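PDB 4RHZ: Cry23AA1 from Bacillus thuringiensis, which binds a zinc ion and is probably the aerolysin-type, pore-forming partner of Cry37Aa1 in a binary insecticidal toxin. Local coordinates for residues N12-V17 / T21-T26; G2-Q7 / P199-T204; V59-T62 / P66-S69. All coordinates share one frame; numbering follows the deposited sequence. Where two conformers were deposited one is given.

Contact 1: residues N12-V17 / T21-T26; sequences NYMKEV and TTVKST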
ATOM      1  N   ASN A  12      -9.300  -8.890  40.707  1.00 37.87           N
ATOM      2  CA  ASN A  12     -10.312  -9.919  40.524  1.00 38.81           C
ATOM      3  C   ASN A  12      -9.858 -11.249  41.153  1.00 37.87           C
ATOM      4  O   ASN A  12     -10.644 -11.952  41.744  1.00 37.85           O
ATOM      5  CB  ASN A  12     -10.761 -10.073  39.046  1.00 37.68           C
ATOM      6  CG  ASN A  12     -11.813 -11.189  38.859  1.00 42.30           C
ATOM      7  OD1 ASN A  12     -12.988 -11.086  39.291  1.00 43.68           O
ATOM      8  ND2 ASN A  12     -11.389 -12.268  38.212  1.00 46.13           N
ATOM      9  N   TYR A  13      -8.586 -11.558  41.005  1.00 37.79           N
ATOM     10  CA  TYR A  13      -7.978 -12.692  41.594  1.00 38.39           C
ATOM     11  C   TYR A  13      -8.162 -12.672  43.144  1.00 39.80           C
ATOM     12  O   TYR A  13      -8.635 -13.667  43.768  1.00 39.65           O
ATOM     13  CB  TYR A  13      -6.514 -12.658  41.213  1.00 38.47           C
ATOM     14  CG  TYR A  13      -5.658 -13.632  41.973  1.00 36.67           C
ATOM     15  CD1 TYR A  13      -5.402 -14.909  41.468  1.00 36.10           C
ATOM     16  CD2 TYR A  13      -5.079 -13.273  43.195  1.00 36.64           C
ATOM     17  CE1 TYR A  13      -4.587 -15.801  42.152  1.00 36.74           C
ATOM     18  CE2 TYR A  13      -4.247 -14.168  43.894  1.00 34.73           C
ATOM     19  CZ  TYR A  13      -4.023 -15.423  43.378  1.00 36.54           C
ATOM     20  OH  TYR A  13      -3.235 -16.314  44.072  1.00 39.86           O
ATOM     21  N   MET A  14      -7.850 -11.534  43.760  1.00 38.50           N
ATOM     22  CA  MET A  14      -7.966 -11.456  45.176  1.00 37.85           C
ATOM     23  C   MET A  14      -9.397 -11.688  45.639  1.00 38.55           C
ATOM     24  O   MET A  14      -9.614 -12.296  46.672  1.00 37.81           O
ATOM     25  CB  MET A  14      -7.482 -10.115  45.707  1.00 37.03           C
ATOM     26  CG  MET A  14      -5.997  -9.936  45.735  1.00 35.28           C
ATOM     27  SD  MET A  14      -5.042 -11.144  46.705  1.00 37.14           S
ATOM     28  CE  MET A  14      -5.421 -10.465  48.329  1.00 35.11           C
ATOM     29  N   LYS A  15     -10.367 -11.127  44.946  1.00 38.71           N
ATOM     30  CA  LYS A  15     -11.744 -11.296  45.364  1.00 39.57           C
ATOM     31  C   LYS A  15     -12.187 -12.746  45.196  1.00 40.89           C
ATOM     32  O   LYS A  15     -12.879 -13.256  46.038  1.00 40.45           O
ATOM     33  CB  LYS A  15     -12.679 -10.381  44.624  1.00 38.20           C
ATOM     34  CG  LYS A  15     -12.494  -8.932  45.041  1.00 40.33           C
ATOM     35  CD  LYS A  15     -13.510  -7.961  44.425  1.00 38.00           C
ATOM     36  CE  LYS A  15     -13.137  -6.541  44.832  1.00 40.12           C
ATOM     37  NZ  LYS A  15     -13.943  -5.469  44.148  1.00 46.93           N
ATOM     38  N   GLU A  16     -11.758 -13.399  44.129  1.00 41.79           N
ATOM     39  CA  GLU A  16     -12.225 -14.734  43.871  1.00 44.22           C
ATOM     40  C   GLU A  16     -11.579 -15.731  44.803  1.00 44.55           C
ATOM     41  O   GLU A  16     -12.244 -16.665  45.267  1.00 45.51           O
ATOM     42  CB  GLU A  16     -11.992 -15.170  42.410  1.00 43.98           C
ATOM     43  CG  GLU A  16     -13.023 -14.474  41.460  1.00 47.92           C
ATOM     44  CD  GLU A  16     -12.866 -14.884  40.000  1.00 53.21           C
ATOM     45  OE1 GLU A  16     -11.850 -15.556  39.648  1.00 53.19           O
ATOM     46  OE2 GLU A  16     -13.788 -14.567  39.216  1.00 53.46           O
ATOM     47  N   VAL A  17     -10.295 -15.539  45.073  1.00 43.14           N
ATOM     48  CA  VAL A  17      -9.550 -16.530  45.765  1.00 41.51           C
ATOM     49  C   VAL A  17      -9.763 -16.432  47.279  1.00 41.51           C
ATOM     50  O   VAL A  17      -9.886 -17.477  47.939  1.00 40.52           O
ATOM     51  CB  VAL A  17      -8.074 -16.449  45.422  1.00 42.69           C
ATOM     52  CG1 VAL A  17      -7.218 -17.249  46.459  1.00 40.72           C
ATOM     53  CG2 VAL A  17      -7.843 -16.965  43.971  1.00 41.94           C
ATOM     54  N   THR A  21     -13.658  -8.232  49.596  1.00 40.92           N
ATOM     55  CA  THR A  21     -14.657  -7.404  48.941  1.00 40.59           C
ATOM     56  C   THR A  21     -14.078  -6.061  48.572  1.00 41.05           C
ATOM     57  O   THR A  21     -14.704  -5.308  47.861  1.00 41.30           O
ATOM     58  CB  THR A  21     -15.893  -7.102  49.856  1.00 41.57           C
ATOM     59  OG1 THR A  21     -15.460  -6.671  51.160  1.00 40.41           O
ATOM     60  CG2 THR A  21     -16.797  -8.338  49.953  1.00 40.99           C
ATOM     61  N   THR A  22     -12.878  -5.783  49.074  1.00 39.95           N
ATOM     62  CA  THR A  22     -12.168  -4.556  48.871  1.00 39.22           C
ATOM     63  C   THR A  22     -10.703  -5.043  48.725  1.00 39.42           C
ATOM     64  O   THR A  22     -10.275  -5.922  49.510  1.00 38.22           O
ATOM     65  CB  THR A  22     -12.446  -3.637  50.072  1.00 39.40           C
ATOM     66  OG1 THR A  22     -13.539  -2.769  49.754  1.00 43.68           O
ATOM     67  CG2 THR A  22     -11.384  -2.790  50.377  1.00 39.98           C
ATOM     68  N   VAL A  23      -9.960  -4.530  47.711  1.00 37.38           N
ATOM     69  CA  VAL A  23      -8.579  -4.932  47.462  1.00 35.52           C
ATOM     70  C   VAL A  23      -7.672  -3.732  47.176  1.00 36.89           C
ATOM     71  O   VAL A  23      -8.050  -2.776  46.444  1.00 36.17           O
ATOM     72  CB  VAL A  23      -8.452  -5.818  46.240  1.00 36.69           C
ATOM     73  CG1 VAL A  23      -6.963  -6.115  45.907  1.00 32.05           C
ATOM     74  CG2 VAL A  23      -9.294  -7.070  46.339  1.00 33.25           C
ATOM     75  N   LYS A  24      -6.492  -3.758  47.776  1.00 35.35           N
ATOM     76  CA  LYS A  24      -5.514  -2.773  47.480  1.00 35.52           C
ATOM     77  C   LYS A  24      -4.198  -3.466  47.136  1.00 34.82           C
ATOM     78  O   LYS A  24      -3.695  -4.305  47.979  1.00 34.42           O
ATOM     79  CB  LYS A  24      -5.340  -1.870  48.670  1.00 37.66           C
ATOM     80  CG  LYS A  24      -4.875  -0.507  48.291  1.00 40.49           C
ATOM     81  CD  LYS A  24      -3.404  -0.380  48.516  1.00 49.56           C
ATOM     82  CE  LYS A  24      -3.147   0.501  49.746  1.00 52.92           C
ATOM     83  NZ  LYS A  24      -2.094   1.517  49.379  1.00 57.06           N
ATOM     84  N   SER A  25      -3.700  -3.201  45.909  1.00 31.45           N
ATOM     85  CA  SER A  25      -2.391  -3.717  45.428  1.00 31.51           C
ATOM     86  C   SER A  25      -1.334  -2.633  45.217  1.00 31.40           C
ATOM     87  O   SER A  25      -1.653  -1.517  44.960  1.00 32.07           O
ATOM     88  CB  SER A  25      -2.504  -4.566  44.133  1.00 30.77           C
ATOM     89  OG  SER A  25      -3.265  -3.954  43.064  1.00 33.00           O
ATOM     90  N   THR A  26      -0.072  -3.008  45.248  1.00 32.23           N
ATOM     91  CA  THR A  26       1.039  -2.119  45.099  1.00 33.53           C
ATOM     92  C   THR A  26       2.076  -2.929  44.387  1.00 33.20           C
ATOM     93  O   THR A  26       2.324  -4.059  44.732  1.00 33.57           O
ATOM     94  CB  THR A  26       1.587  -1.720  46.477  1.00 34.92           C
ATOM     95  OG1 THR A  26       0.545  -0.994  47.165  1.00 40.70           O
ATOM     96  CG2 THR A  26       2.715  -0.761  46.332  1.00 37.40           C
TER

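Contact 2: residues G2-Q7 / P199-T204; sequences GIINIQ and PNLNLT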
ATOM      1  N   GLY A   2      -8.577  -4.856  23.743  1.00 33.08           N
ATOM      2  CA  GLY A   2      -8.687  -3.779  24.776  1.00 32.64           C
ATOM      3  C   GLY A   2      -7.361  -3.782  25.508  1.00 32.10           C
ATOM      4  O   GLY A   2      -6.342  -4.299  25.006  1.00 34.70           O
ATOM      5  N   ILE A   3      -7.363  -3.193  26.667  1.00 31.91           N
ATOM      6  CA  ILE A   3      -6.180  -3.110  27.535  1.00 32.25           C
ATOM      7  C   ILE A   3      -6.353  -3.998  28.799  1.00 32.06           C
ATOM      8  O   ILE A   3      -7.312  -3.811  29.532  1.00 31.76           O
ATOM      9  CB  ILE A   3      -6.046  -1.675  28.041  1.00 32.96           C
ATOM     10  CG1 ILE A   3      -6.008  -0.714  26.836  1.00 30.34           C
ATOM     11  CG2 ILE A   3      -4.786  -1.566  28.946  1.00 30.98           C
ATOM     12  CD1 ILE A   3      -4.744  -0.955  25.896  1.00 26.22           C
ATOM     13  N   ILE A   4      -5.460  -4.960  29.011  1.00 31.64           N
ATOM     14  CA  ILE A   4      -5.425  -5.741  30.217  1.00 31.53           C
ATOM     15  C   ILE A   4      -4.829  -4.896  31.328  1.00 32.50           C
ATOM     16  O   ILE A   4      -3.641  -4.581  31.288  1.00 33.00           O
ATOM     17  CB  ILE A   4      -4.541  -6.957  30.066  1.00 32.53           C
ATOM     18  CG1 ILE A   4      -5.013  -7.824  28.867  1.00 31.06           C
ATOM     19  CG2 ILE A   4      -4.490  -7.775  31.463  1.00 29.68           C
ATOM     20  CD1 ILE A   4      -6.502  -8.326  29.023  1.00 32.17           C
ATOM     21  N   ASN A   5      -5.641  -4.517  32.311  1.00 31.21           N
ATOM     22  CA  ASN A   5      -5.106  -3.763  33.480  1.00 30.94           C
ATOM     23  C   ASN A   5      -4.624  -4.777  34.583  1.00 30.00           C
ATOM     24  O   ASN A   5      -5.452  -5.449  35.152  1.00 29.07           O
ATOM     25  CB  ASN A   5      -6.202  -2.833  34.015  1.00 30.00           C
ATOM     26  CG  ASN A   5      -5.708  -1.954  35.143  1.00 32.23           C
ATOM     27  OD1 ASN A   5      -5.122  -2.448  36.109  1.00 31.73           O
ATOM     28  ND2 ASN A   5      -5.911  -0.643  35.021  1.00 28.15           N
ATOM     29  N   ILE A   6      -3.314  -4.955  34.764  1.00 30.37           N
ATOM     30  CA  ILE A   6      -2.755  -5.915  35.693  1.00 32.13           C
ATOM     31  C   ILE A   6      -3.428  -5.784  37.091  1.00 33.36           C
ATOM     32  O   ILE A   6      -4.036  -6.742  37.583  1.00 33.18           O
ATOM     33  CB  ILE A   6      -1.264  -5.747  35.838  1.00 33.51           C
ATOM     34  CG1 ILE A   6      -0.563  -6.002  34.495  1.00 36.09           C
ATOM     35  CG2 ILE A   6      -0.677  -6.744  36.929  1.00 31.86           C
ATOM     36  CD1 ILE A   6      -0.921  -7.322  33.910  1.00 37.08           C
ATOM     37  N   GLN A   7      -3.437  -4.554  37.622  1.00 32.67           N
ATOM     38  CA  GLN A   7      -4.108  -4.267  38.844  1.00 31.76           C
ATOM     39  C   GLN A   7      -5.529  -4.704  38.879  1.00 33.21           C
ATOM     40  O   GLN A   7      -5.916  -5.323  39.885  1.00 35.26           O
ATOM     41  CB  GLN A   7      -3.901  -2.831  39.315  1.00 30.30           C
ATOM     42  CG  GLN A   7      -2.496  -2.644  39.838  1.00 27.82           C
ATOM     43  CD  GLN A   7      -2.314  -1.312  40.544  1.00 35.94           C
ATOM     44  OE1 GLN A   7      -2.241  -0.275  39.888  1.00 37.51           O
ATOM     45  NE2 GLN A   7      -2.172  -1.334  41.898  1.00 36.20           N
ATOM     46  N   PRO A 199      -5.909 -17.727  31.703  1.00 46.45           N
ATOM     47  CA  PRO A 199      -5.147 -17.883  30.498  1.00 46.49           C
ATOM     48  C   PRO A 199      -5.712 -16.961  29.381  1.00 47.52           C
ATOM     49  O   PRO A 199      -5.156 -16.936  28.288  1.00 48.64           O
ATOM     50  CB  PRO A 199      -5.347 -19.375  30.164  1.00 46.16           C
ATOM     51  CG  PRO A 199      -6.846 -19.602  30.471  1.00 44.13           C
ATOM     52  CD  PRO A 199      -7.022 -18.724  31.781  1.00 47.00           C
ATOM     53  N   ASN A 200      -6.770 -16.206  29.678  1.00 47.95           N
ATOM     54  CA  ASN A 200      -7.448 -15.323  28.707  1.00 48.72           C
ATOM     55  C   ASN A 200      -7.034 -13.859  28.780  1.00 47.20           C
ATOM     56  O   ASN A 200      -7.828 -12.998  28.475  1.00 45.96           O
ATOM     57  CB  ASN A 200      -8.976 -15.392  28.907  1.00 50.68           C
ATOM     58  CG  ASN A 200      -9.520 -16.806  28.736  1.00 55.63           C
ATOM     59  OD1 ASN A 200     -10.195 -17.336  29.615  1.00 62.73           O
ATOM     60  ND2 ASN A 200      -9.186 -17.438  27.608  1.00 62.17           N
ATOM     61  N   LEU A 201      -5.793 -13.592  29.192  1.00 45.79           N
ATOM     62  CA  LEU A 201      -5.324 -12.213  29.355  1.00 43.40           C
ATOM     63  C   LEU A 201      -4.082 -11.916  28.494  1.00 41.73           C
ATOM     64  O   LEU A 201      -3.364 -10.985  28.773  1.00 40.81           O
ATOM     65  CB  LEU A 201      -4.959 -11.974  30.851  1.00 43.17           C
ATOM     66  CG  LEU A 201      -6.013 -12.295  31.910  1.00 41.99           C
ATOM     67  CD1 LEU A 201      -5.472 -11.985  33.311  1.00 45.24           C
ATOM     68  CD2 LEU A 201      -7.329 -11.600  31.724  1.00 41.49           C
ATOM     69  N   ASN A 202      -3.798 -12.731  27.486  1.00 40.62           N
ATOM     70  CA  ASN A 202      -2.653 -12.469  26.578  1.00 40.68           C
ATOM     71  C   ASN A 202      -1.360 -12.540  27.322  1.00 40.90           C
ATOM     72  O   ASN A 202      -0.324 -12.029  26.860  1.00 41.01           O
ATOM     73  CB  ASN A 202      -2.761 -11.129  25.796  1.00 40.61           C
ATOM     74  CG  ASN A 202      -3.944 -11.112  24.792  1.00 41.79           C
ATOM     75  OD1 ASN A 202      -4.285 -12.132  24.218  1.00 44.54           O
ATOM     76  ND2 ASN A 202      -4.577  -9.956  24.611  1.00 42.14           N
ATOM     77  N   LEU A 203      -1.403 -13.204  28.476  1.00 40.65           N
ATOM     78  CA  LEU A 203      -0.176 -13.449  29.240  1.00 40.85           C
ATOM     79  C   LEU A 203       0.038 -14.931  29.388  1.00 42.02           C
ATOM     80  O   LEU A 203      -0.926 -15.672  29.653  1.00 40.80           O
ATOM     81  CB  LEU A 203      -0.295 -12.878  30.645  1.00 39.72           C
ATOM     82  CG  LEU A 203      -0.502 -11.400  30.716  1.00 36.78           C
ATOM     83  CD1 LEU A 203      -1.293 -11.042  32.028  1.00 38.46           C
ATOM     84  CD2 LEU A 203       0.886 -10.740  30.617  1.00 29.82           C
ATOM     85  N   THR A 204       1.300 -15.334  29.288  1.00 42.80           N
ATOM     86  CA  THR A 204       1.682 -16.719  29.460  1.00 45.44           C
ATOM     87  C   THR A 204       2.878 -16.805  30.428  1.00 45.99           C
ATOM     88  O   THR A 204       3.788 -15.967  30.405  1.00 46.84           O
ATOM     89  CB  THR A 204       2.107 -17.375  28.078  1.00 45.25           C
ATOM     90  OG1 THR A 204       3.024 -16.503  27.441  1.00 46.60           O
ATOM     91  CG2 THR A 204       0.925 -17.591  27.145  1.00 46.03           C
TER
HETATM   92  O   HOH W   1      -4.752  -7.161  25.516  1.00 37.42           O

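Contact 3: residues V59-T62 / P66-S69; sequences VDNT and PVES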
ATOM      1  N   VAL A  59       4.269  19.010 -26.688  1.00 31.78           N
ATOM      2  CA  VAL A  59       5.083  20.007 -27.427  1.00 31.44           C
ATOM      3  C   VAL A  59       5.249  19.512 -28.846  1.00 31.69           C
ATOM      4  O   VAL A  59       5.833  18.465 -29.052  1.00 31.85           O
ATOM      5  CB  VAL A  59       6.489  20.242 -26.825  1.00 30.39           C
ATOM      6  CG1 VAL A  59       7.204  21.445 -27.515  1.00 32.17           C
ATOM      7  CG2 VAL A  59       6.427  20.532 -25.298  1.00 32.66           C
ATOM      8  N   ASP A  60       4.713  20.274 -29.795  1.00 31.77           N
ATOM      9  CA  ASP A  60       4.858  20.021 -31.230  1.00 34.11           C
ATOM     10  C   ASP A  60       6.066  20.827 -31.819  1.00 35.86           C
ATOM     11  O   ASP A  60       6.099  22.073 -31.707  1.00 35.95           O
ATOM     12  CB  ASP A  60       3.570  20.413 -31.942  1.00 32.36           C
ATOM     13  CG  ASP A  60       2.375  19.485 -31.570  1.00 36.78           C
ATOM     14  OD1 ASP A  60       2.139  19.139 -30.390  1.00 35.72           O
ATOM     15  OD2 ASP A  60       1.628  19.080 -32.462  1.00 43.30           O
ATOM     16  N   ASN A  61       7.067  20.115 -32.347  1.00 35.86           N
ATOM     17  CA  ASN A  61       8.147  20.715 -33.103  1.00 36.66           C
ATOM     18  C   ASN A  61       7.798  20.660 -34.604  1.00 38.28           C
ATOM     19  O   ASN A  61       8.065  19.668 -35.298  1.00 38.02           O
ATOM     20  CB  ASN A  61       9.466  19.989 -32.825  1.00 35.55           C
ATOM     21  CG  ASN A  61      10.689  20.611 -33.645  1.00 35.98           C
ATOM     22  OD1 ASN A  61      10.536  21.621 -34.294  1.00 35.19           O
ATOM     23  ND2 ASN A  61      11.851  19.950 -33.613  1.00 29.84           N
ATOM     24  N   THR A  62       7.132  21.675 -35.115  1.00 40.09           N
ATOM     25  CA  THR A  62       6.739  21.595 -36.528  1.00 41.83           C
ATOM     26  C   THR A  62       7.890  21.997 -37.490  1.00 44.42           C
ATOM     27  O   THR A  62       7.659  22.071 -38.681  1.00 46.02           O
ATOM     28  CB  THR A  62       5.561  22.481 -36.844  1.00 41.03           C
ATOM     29  OG1 THR A  62       5.942  23.822 -36.545  1.00 43.77           O
ATOM     30  CG2 THR A  62       4.305  22.130 -35.998  1.00 38.96           C
ATOM     31  N   PRO A  66      16.060  19.917 -34.731  1.00 54.02           N
ATOM     32  CA  PRO A  66      15.744  19.574 -33.371  1.00 53.63           C
ATOM     33  C   PRO A  66      15.598  20.801 -32.466  1.00 53.40           C
ATOM     34  O   PRO A  66      16.287  21.809 -32.674  1.00 53.39           O
ATOM     35  CB  PRO A  66      16.940  18.703 -32.923  1.00 53.38           C
ATOM     36  CG  PRO A  66      17.504  18.130 -34.166  1.00 54.80           C
ATOM     37  CD  PRO A  66      17.237  19.180 -35.245  1.00 54.39           C
ATOM     38  N   VAL A  67      14.708  20.698 -31.461  1.00 52.22           N
ATOM     39  CA  VAL A  67      14.567  21.732 -30.431  0.50 51.98           C
ATOM     40  C   VAL A  67      14.790  21.096 -29.046  1.00 51.74           C
ATOM     41  O   VAL A  67      14.607  19.888 -28.864  1.00 52.58           O
ATOM     42  CB  VAL A  67      13.186  22.436 -30.516  0.50 51.63           C
ATOM     43  CG1 VAL A  67      13.114  23.622 -29.570  0.50 52.99           C
ATOM     44  CG2 VAL A  67      12.918  22.922 -31.928  0.50 51.36           C
ATOM     45  N   GLU A  68      15.204  21.895 -28.069  1.00 51.27           N
ATOM     46  CA  GLU A  68      15.307  21.431 -26.695  1.00 50.00           C
ATOM     47  C   GLU A  68      14.131  22.083 -26.049  1.00 47.93           C
ATOM     48  O   GLU A  68      13.820  23.233 -26.354  1.00 46.35           O
ATOM     49  CB  GLU A  68      16.613  21.865 -26.033  1.00 51.03           C
ATOM     50  CG  GLU A  68      17.851  21.202 -26.707  1.00 59.01           C
ATOM     51  CD  GLU A  68      18.978  20.814 -25.738  1.00 68.23           C
ATOM     52  OE1 GLU A  68      19.573  19.719 -25.909  1.00 71.63           O
ATOM     53  OE2 GLU A  68      19.280  21.600 -24.809  1.00 73.19           O
ATOM     54  N   SER A  69      13.437  21.331 -25.193  1.00 46.09           N
ATOM     55  CA  SER A  69      12.278  21.876 -24.500  1.00 44.63           C
ATOM     56  C   SER A  69      12.316  21.381 -23.051  1.00 43.86           C
ATOM     57  O   SER A  69      12.547  20.180 -22.774  1.00 42.17           O
ATOM     58  CB  SER A  69      11.015  21.419 -25.201  1.00 44.70           C
ATOM     59  OG  SER A  69       9.895  22.206 -24.880  1.00 47.94           O
TER

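Contact 1: residues N12-V17 / T21-T26
Met14 and Val23 lie opposite one another where helix 12-17 passes over strand 22-26, the two short axes 8.4 Å apart at closest and their N-to-C directions 136° apart. Val23 fits its two methyl branches against the root of the Met14 side chain: CG2 comes to 3.6 Å from Met14 CB, while CG1 rests 3.9 Å from Met14 CG. Beyond CG the methionine bends at both remaining torsions (chi2 -58°, chi3 -77°), and its buried side chain also packs on Cys175, Ala185 and Val187 of the sheet the helix packs on. Thr21 and Thr22 both pair with Tyr178, a classic beta bulge in a helix-to-strand return near the N terminus, where strand 22-27 joins the large sheet of the aerolysin-type fold antiparallel to strand 146-179. Lys15 flanks the bulge from the helix side. Its CG touches Val23 CG2 at 3.9 Å, and the extended remainder of the chain carries CE to 3.6 Å from Thr21 O. Away from Val23, Tyr13 meets Tyr197 edge-to-face, and Glu16 OE1 is hydrogen-bonded to the hydroxyl of that same tyrosine.

Contact 2: residues G2-Q7 / P199-T204
Ile4 leans its side chain on the backbone of Leu201, and two residues further on Ile6 meets Leu203, making a mostly buried apolar contact. The two isoleucines share one shape. In Ile4, CG1 stands anti to the carbonyl carbon (chi1 -57°) and the chain turns again at chi2, a fold that lays CG1 3.6 Å from Leu201 O and brings CD1 to 4.1 Å from Leu201 CA. The shorter branch, CG2, faces the leucine side chain instead, 4.3 Å from Leu201 CB. Ile6 reaches across with its end methyl alone: CD1 lies 4.2 Å from Leu203 CD1, the two side chains meeting at a slant. Asn202, between the leucines, takes a left-handed backbone conformation (phi 64°), directly before strand 203-205 begins. Its ND2 donates to a water at 2.9 Å that in turn is weakly bonded to Gly2 O, a polar bridge beside the apolar patch; Glu87 is a further, weak partner of the same amide. Leu201 is backed by Glu9, which Ile4 also touches. Strand 3-5 runs parallel to strand 67-90, and Asn5 ends it as the N-cap of helix 6-18, its OD1 accepting from Asp8 N. The segment leading into strand 203-205 packs beside this N-capped strand-to-helix passage, and both strands belong to the large sheet of the aerolysin-type fold.

Contact 3: residues V59-T62 / P66-S69
Asn61 lays the face of its amide against Val67 while the strands that carry them run on as neighbours of other strands, not of each other. The CA atoms of these two residues are 7.0 Å apart. From the backbone, Asn61 CB heads toward the facing segment but still stands 4.6 Å from Val67 CG2. With CG anti to the backbone N (chi1 180°), the amide is carried forward, and CG comes to 3.6 Å from that methyl. Both OD1 and ND2 lie at the same 3.6 Å from Val67 CG2, because the methyl stands above one face of the amide, displaced from CG past the OD1 and ND2 side. Val67 was modelled in two positions, and this holds for one of them. A chi2 of 6° turns OD1 back to the side of CA, where it accepts from Gly63 N, the bond of an Asx turn. ND2 points the other way, passes 3.9 Å from Pro66 CA and donates to Ile142 O and Tyr65 O, with Pro143 O a weaker partner. Bonds at both ends should fix the rotation of this buried amide.

Two residues earlier on the first strand and two later on the second, Val59 sets both methyls against the hydroxyl of Ser69, CG1 at 3.8 Å and CG2 at 3.9 Å from OG. Both residues also touch Ile142. On the backbone, Val59 and Asn61 bond to Val148 and Thr146, whereas Val67 and Ser69 bond to Ile142 and Val140. The connection 62-65 therefore does not make a beta hairpin; it carries the chain from a partner of strand 146-179 to a partner of strand 126-142, at one far end of the long, twisted strands that build the elongated aerolysin-type fold.

In the fold
From the N terminus, strand 3-5 and the start of helix 6-18 lay down half of contact 2, which waits for its partner until residues 199-204. Contact 1 closes first, as the chain leaves the helix and returns along strand 22-27. Contact 3 follows in series, joining the end of strand 50-61 to the beginning of strand 67-90. Both short closures thus fall within the long span of contact 2. Contacts 1 and 2 share the helix and are probably linked by a hydrogen bond from Gln7 to Ser25. Contact 3 lies at the opposite end of the molecule, its centre about 70 Å from that of contact 2, yet strand 67-90 runs from it to pair with strand 3-5.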